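Local coordinates for protein taurine:2-oxoglutarate aminotransferase (Bifidobacterium kashiwanohense PV20-2, PDB 6JIX) that probably transfers the amino group of taurine to 2-oxoglutarate, using pyridoxal 5'-phosphate as cofactor, as a class-III aminotransferase, at residues S393-P396 and Q397-K401; M385-Y388 and H389-N392. All blocks are in the same frame, centred on the assembly; numbering follows the deposited sequence.

How the contacts relate
Contacts 1 and 2 follow one another along the chain. Residues 385-392 form the surface loop after strand 383-384, and residues 393-401 turn from it into helix 395-404. Contact 2 is a surface turn made of backbone, one proline ring, the threonine that folds on it, and a tyrosine beside a histidine; its one bond between the two halves is weak. Contact 1 is partly buried and held by helical backbone bonds, with a methionine and isoleucine face turned to the interior. The centres of contacts 1 and 2 lie about 12 Å apart. They share a small packing seam: Val394 and Met395 pack on Met385, and Met395 and Ser393 on Ala386, so the start of the loop is fastened against the start of the helix.

Contact 1. Residues S393-P396 and Q397-K401; sequences SVMP and QIMAK
Met395 and Met399 are joined by backbone and side chain in the first turns of helix 395-404, in the C-terminal part of this class-III aminotransferase. Two helical i to i+4 bonds tie the segments together. Met399 N donates to Met395 O at 2.9 Å with an N-H...O angle of 164°, close to straight. Ala400 N reaches Pro396 O at 2.8 Å, but this bond is more bent (141°) and its donor is tilted from the carbonyl plane. Upstream, Ser393 OG accepts from Met395 N at 3.0 Å, a capping bond that serves an amide at the helix start. Pro396, which has no N-H to offer, sits in this first turn, where a helix asks for no such donor.

The apolar contacts lie on the inner face. Met395 and Ile398 run side by side, pointing the same way, with Met395 SD 3.9 Å from Ile398 CD1. Ile398 has CG1 anti to its carbonyl carbon (chi1 -51°), and its extended chain carries CD1 out to that sulfur. Both residues also pack on Ile416 of strand 415-418, and Ile398 reaches helix 426-447 through Val439, Val443 and Leu447. On another side, Gln397 leans back over Val394, its OE1 4.1 Å from Val394 CB, while it also touches Trp442.

Met399 lies near a ligand site: its side chain is about 4 Å from that of Thr409, a glutamate-binding residue, and about 6 Å from a bound glutamic acid. The same side chain bends back toward the helix start, bringing Met399 CE to 4.1 Å from Met395 CE.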
ATOM      1  N   SER A 393     -24.435  14.692  -9.538  1.00 36.94           N
ATOM      2  CA  SER A 393     -24.848  14.886  -8.156  1.00 40.50           C
ATOM      3  C   SER A 393     -24.681  16.349  -7.750  1.00 37.88           C
ATOM      4  O   SER A 393     -23.635  16.956  -7.993  1.00 35.45           O
ATOM      5  CB  SER A 393     -24.021  13.985  -7.243  1.00 36.57           C
ATOM      6  OG  SER A 393     -24.054  14.442  -5.907  1.00 34.29           O
ATOM      7  N   VAL A 394     -25.718  16.919  -7.125  1.00 35.22           N
ATOM      8  CA  VAL A 394     -25.624  18.275  -6.587  1.00 34.95           C
ATOM      9  C   VAL A 394     -24.895  18.334  -5.259  1.00 39.42           C
ATOM     10  O   VAL A 394     -24.692  19.430  -4.726  1.00 38.65           O
ATOM     11  CB  VAL A 394     -27.002  18.919  -6.338  1.00 34.33           C
ATOM     12  CG1 VAL A 394     -27.748  19.082  -7.629  1.00 41.93           C
ATOM     13  CG2 VAL A 394     -27.804  18.084  -5.342  1.00 31.78           C
ATOM     14  N   MET A 395     -24.523  17.195  -4.686  1.00 38.89           N
ATOM     15  CA  MET A 395     -23.907  17.232  -3.367  1.00 37.91           C
ATOM     16  C   MET A 395     -22.591  18.007  -3.347  1.00 35.98           C
ATOM     17  O   MET A 395     -22.334  18.691  -2.342  1.00 32.47           O
ATOM     18  CB  MET A 395     -23.746  15.795  -2.849  1.00 32.86           C
ATOM     19  CG  MET A 395     -25.074  15.046  -2.780  1.00 27.88           C
ATOM     20  SD  MET A 395     -26.195  15.597  -1.461  1.00 37.53           S
ATOM     21  CE  MET A 395     -25.071  15.750  -0.085  1.00 35.67           C
ATOM     22  N   PRO A 396     -21.747  17.980  -4.384  1.00 38.28           N
ATOM     23  CA  PRO A 396     -20.533  18.816  -4.331  1.00 39.58           C
ATOM     24  C   PRO A 396     -20.836  20.302  -4.192  1.00 38.64           C
ATOM     25  O   PRO A 396     -20.087  21.023  -3.523  1.00 43.61           O
ATOM     26  CB  PRO A 396     -19.818  18.478  -5.649  1.00 31.47           C
ATOM     27  CG  PRO A 396     -20.264  17.098  -5.965  1.00 30.46           C
ATOM     28  CD  PRO A 396     -21.694  17.008  -5.493  1.00 34.55           C
ATOM     29  N   GLN A 397     -21.909  20.783  -4.820  1.00 37.79           N
ATOM     30  CA  GLN A 397     -22.377  22.150  -4.605  1.00 38.25           C
ATOM     31  C   GLN A 397     -22.520  22.464  -3.118  1.00 37.17           C
ATOM     32  O   GLN A 397     -22.051  23.502  -2.638  1.00 39.22           O
ATOM     33  CB  GLN A 397     -23.725  22.317  -5.298  1.00 38.69           C
ATOM     34  CG  GLN A 397     -23.935  23.568  -6.084  1.00 41.19           C
ATOM     35  CD  GLN A 397     -25.246  23.510  -6.846  1.00 56.38           C
ATOM     36  OE1 GLN A 397     -25.519  22.543  -7.570  1.00 56.21           O
ATOM     37  NE2 GLN A 397     -26.094  24.520  -6.643  1.00 54.64           N
ATOM     38  N   ILE A 398     -23.196  21.574  -2.378  1.00 36.86           N
ATOM     39  CA  ILE A 398     -23.381  21.740  -0.936  1.00 37.07           C
ATOM     40  C   ILE A 398     -22.044  21.687  -0.210  1.00 35.95           C
ATOM     41  O   ILE A 398     -21.781  22.474   0.710  1.00 35.48           O
ATOM     42  CB  ILE A 398     -24.322  20.651  -0.396  1.00 34.43           C
ATOM     43  CG1 ILE A 398     -25.605  20.570  -1.218  1.00 34.16           C
ATOM     44  CG2 ILE A 398     -24.573  20.866   1.087  1.00 31.48           C
ATOM     45  CD1 ILE A 398     -26.495  19.429  -0.796  1.00 37.28           C
ATOM     46  N   MET A 399     -21.192  20.737  -0.600  1.00 34.93           N
ATOM     47  CA  MET A 399     -19.874  20.614   0.005  1.00 34.59           C
ATOM     48  C   MET A 399     -19.056  21.877  -0.220  1.00 35.91           C
ATOM     49  O   MET A 399     -18.243  22.247   0.634  1.00 30.00           O
ATOM     50  CB  MET A 399     -19.162  19.387  -0.568  1.00 31.34           C
ATOM     51  CG  MET A 399     -18.931  18.235   0.418  1.00 27.52           C
ATOM     52  SD  MET A 399     -20.317  17.805   1.483  1.00 37.01           S
ATOM     53  CE  MET A 399     -21.136  16.542   0.493  1.00 34.99           C
ATOM     54  N   ALA A 400     -19.271  22.555  -1.355  1.00 37.02           N
ATOM     55  CA  ALA A 400     -18.556  23.791  -1.669  1.00 31.52           C
ATOM     56  C   ALA A 400     -19.136  24.990  -0.925  1.00 38.85           C
ATOM     57  O   ALA A 400     -18.388  25.859  -0.470  1.00 38.13           O
ATOM     58  CB  ALA A 400     -18.584  24.043  -3.172  1.00 27.24           C
ATOM     59  N   LYS A 401     -20.464  25.075  -0.814  1.00 38.29           N
ATOM     60  CA  LYS A 401     -21.054  26.114   0.023  1.00 38.93           C
ATOM     61  C   LYS A 401     -20.514  26.008   1.450  1.00 39.40           C
ATOM     62  O   LYS A 401     -20.218  27.027   2.091  1.00 42.93           O
ATOM     63  CB  LYS A 401     -22.590  26.028  -0.027  1.00 29.34           C
TER

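Contact 2. Residues M385-Y388 and H389-N392; sequences MAPY and HTPN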
ATOM      1  N   MET A 385     -31.706  13.416  -2.254  1.00 35.18           N
ATOM      2  CA  MET A 385     -31.160  14.533  -3.012  1.00 34.62           C
ATOM      3  C   MET A 385     -30.183  14.056  -4.075  1.00 36.21           C
ATOM      4  O   MET A 385     -29.949  14.754  -5.075  1.00 32.93           O
ATOM      5  CB  MET A 385     -30.481  15.520  -2.069  1.00 34.68           C
ATOM      6  CG  MET A 385     -29.811  16.673  -2.777  1.00 36.05           C
ATOM      7  SD  MET A 385     -31.001  17.912  -3.321  1.00 37.34           S
ATOM      8  CE  MET A 385     -31.463  18.717  -1.777  1.00 32.67           C
ATOM      9  N   ALA A 386     -29.582  12.901  -3.863  1.00 36.73           N
ATOM     10  CA  ALA A 386     -28.756  12.258  -4.882  1.00 38.10           C
ATOM     11  C   ALA A 386     -28.932  10.753  -4.717  1.00 41.34           C
ATOM     12  O   ALA A 386     -28.315  10.143  -3.828  1.00 43.21           O
ATOM     13  CB  ALA A 386     -27.289  12.665  -4.768  1.00 26.56           C
ATOM     14  N   PRO A 387     -29.777  10.121  -5.539  1.00 43.00           N
ATOM     15  CA  PRO A 387     -29.964   8.664  -5.435  1.00 40.74           C
ATOM     16  C   PRO A 387     -28.697   7.939  -5.857  1.00 36.80           C
ATOM     17  O   PRO A 387     -27.804   8.519  -6.480  1.00 36.98           O
ATOM     18  CB  PRO A 387     -31.137   8.357  -6.379  1.00 34.33           C
ATOM     19  CG  PRO A 387     -31.306   9.583  -7.242  1.00 32.87           C
ATOM     20  CD  PRO A 387     -30.350  10.668  -6.781  1.00 40.13           C
ATOM     21  N   TYR A 388     -28.634   6.645  -5.528  1.00 39.30           N
ATOM     22  CA  TYR A 388     -27.392   5.891  -5.687  1.00 35.75           C
ATOM     23  C   TYR A 388     -26.775   6.105  -7.063  1.00 33.14           C
ATOM     24  O   TYR A 388     -27.434   5.930  -8.094  1.00 36.01           O
ATOM     25  CB  TYR A 388     -27.615   4.390  -5.445  1.00 32.14           C
ATOM     26  CG  TYR A 388     -26.291   3.634  -5.482  1.00 38.02           C
ATOM     27  CD1 TYR A 388     -25.363   3.770  -4.448  1.00 32.34           C
ATOM     28  CD2 TYR A 388     -25.939   2.845  -6.578  1.00 32.26           C
ATOM     29  CE1 TYR A 388     -24.146   3.113  -4.486  1.00 31.90           C
ATOM     30  CE2 TYR A 388     -24.719   2.187  -6.624  1.00 32.36           C
ATOM     31  CZ  TYR A 388     -23.822   2.328  -5.572  1.00 33.72           C
ATOM     32  OH  TYR A 388     -22.601   1.681  -5.606  1.00 32.61           O
ATOM     33  N   HIS A 389     -25.500   6.495  -7.069  1.00 30.75           N
ATOM     34  CA  HIS A 389     -24.695   6.568  -8.292  1.00 36.43           C
ATOM     35  C   HIS A 389     -25.303   7.492  -9.351  1.00 33.48           C
ATOM     36  O   HIS A 389     -25.236   7.217 -10.550  1.00 43.26           O
ATOM     37  CB  HIS A 389     -24.457   5.175  -8.881  1.00 34.30           C
ATOM     38  CG  HIS A 389     -23.283   5.120  -9.808  1.00 35.27           C
ATOM     39  ND1 HIS A 389     -23.039   4.052 -10.646  1.00 34.48           N
ATOM     40  CD2 HIS A 389     -22.282   6.007 -10.030  1.00 32.67           C
ATOM     41  CE1 HIS A 389     -21.939   4.282 -11.342  1.00 30.65           C
ATOM     42  NE2 HIS A 389     -21.465   5.465 -10.994  1.00 33.58           N
ATOM     43  N   THR A 390     -25.903   8.588  -8.917  1.00 35.92           N
ATOM     44  CA  THR A 390     -26.475   9.534  -9.867  1.00 39.44           C
ATOM     45  C   THR A 390     -25.378  10.275 -10.634  1.00 40.06           C
ATOM     46  O   THR A 390     -24.346  10.646 -10.056  1.00 42.96           O
ATOM     47  CB  THR A 390     -27.386  10.537  -9.156  1.00 36.72           C
ATOM     48  OG1 THR A 390     -28.244  11.146 -10.128  1.00 40.77           O
ATOM     49  CG2 THR A 390     -26.571  11.609  -8.444  1.00 35.78           C
ATOM     50  N   PRO A 391     -25.574  10.523 -11.925  1.00 44.78           N
ATOM     51  CA  PRO A 391     -24.723  11.487 -12.629  1.00 45.58           C
ATOM     52  C   PRO A 391     -25.133  12.916 -12.301  1.00 45.81           C
ATOM     53  O   PRO A 391     -26.314  13.230 -12.097  1.00 48.27           O
ATOM     54  CB  PRO A 391     -24.972  11.160 -14.107  1.00 42.67           C
ATOM     55  CG  PRO A 391     -26.362  10.628 -14.131  1.00 30.90           C
ATOM     56  CD  PRO A 391     -26.580   9.915 -12.816  1.00 36.03           C
ATOM     57  N   ASN A 392     -24.134  13.791 -12.240  1.00 43.50           N
ATOM     58  CA  ASN A 392     -24.384  15.194 -11.905  1.00 46.55           C
ATOM     59  C   ASN A 392     -25.054  15.319 -10.535  1.00 40.57           C
ATOM     60  O   ASN A 392     -26.122  15.920 -10.387  1.00 41.09           O
ATOM     61  CB  ASN A 392     -25.217  15.866 -12.994  1.00 43.52           C
ATOM     62  CG  ASN A 392     -24.758  15.475 -14.380  1.00 50.06           C
ATOM     63  OD1 ASN A 392     -23.595  15.674 -14.738  1.00 53.51           O
ATOM     64  ND2 ASN A 392     -25.656  14.888 -15.157  1.00 49.18           N
TER
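Thr390 folds back on Pro387 and Ala386 across a type II beta turn running from Pro387 to Thr390. Tyr388 and His389 occupy its two corners, and His389 has the positive phi expected at the third position of such a turn. The closing bond, from Thr390 N to Pro387 O, is weak: 3.1 Å long, with an N-H...O angle of 129°.

The side chain of Thr390 can be followed outward from the backbone. Its CB, which points toward the first half of the turn, lies 3.4 Å from Pro387 O and 3.8 Å from Pro387 CD, so it rests against both the carbonyl and the ring of the proline. Beyond CB the two branches part. OG1 stands anti to the backbone N (chi1 -161°), which sets CG2 between that N and the carbonyl carbon. OG1 is 4.0 Å from Pro387 CD and makes a long, weak hydrogen bond onward to Pro391 O at 3.5 Å. CG2, the apolar tip, lies 3.9 Å from both Pro387 O and Ala386 CB, the latter an apolar touch that links the turn to the buried residue before it.

At the corners, the ring of Tyr388 runs obliquely alongside the start of His389, with Tyr388 CD2 3.6 Å from His389 CB. Both side chains meet Trp157: the imidazole stacks on its indole, while the phenol ring meets it with the planes at about 65°. Glu413 OE1 accepts from His389 N, giving that corner amide an acidic partner.

The turn lies at the surface, in the loop between strand 383-384 and helix 395-404. The chain leading into it is held at Met385, whose backbone hydrogen-bonds to Ile375 of strand 370-376 and whose side chain packs on Val443 and Leu447 of helix 426-447.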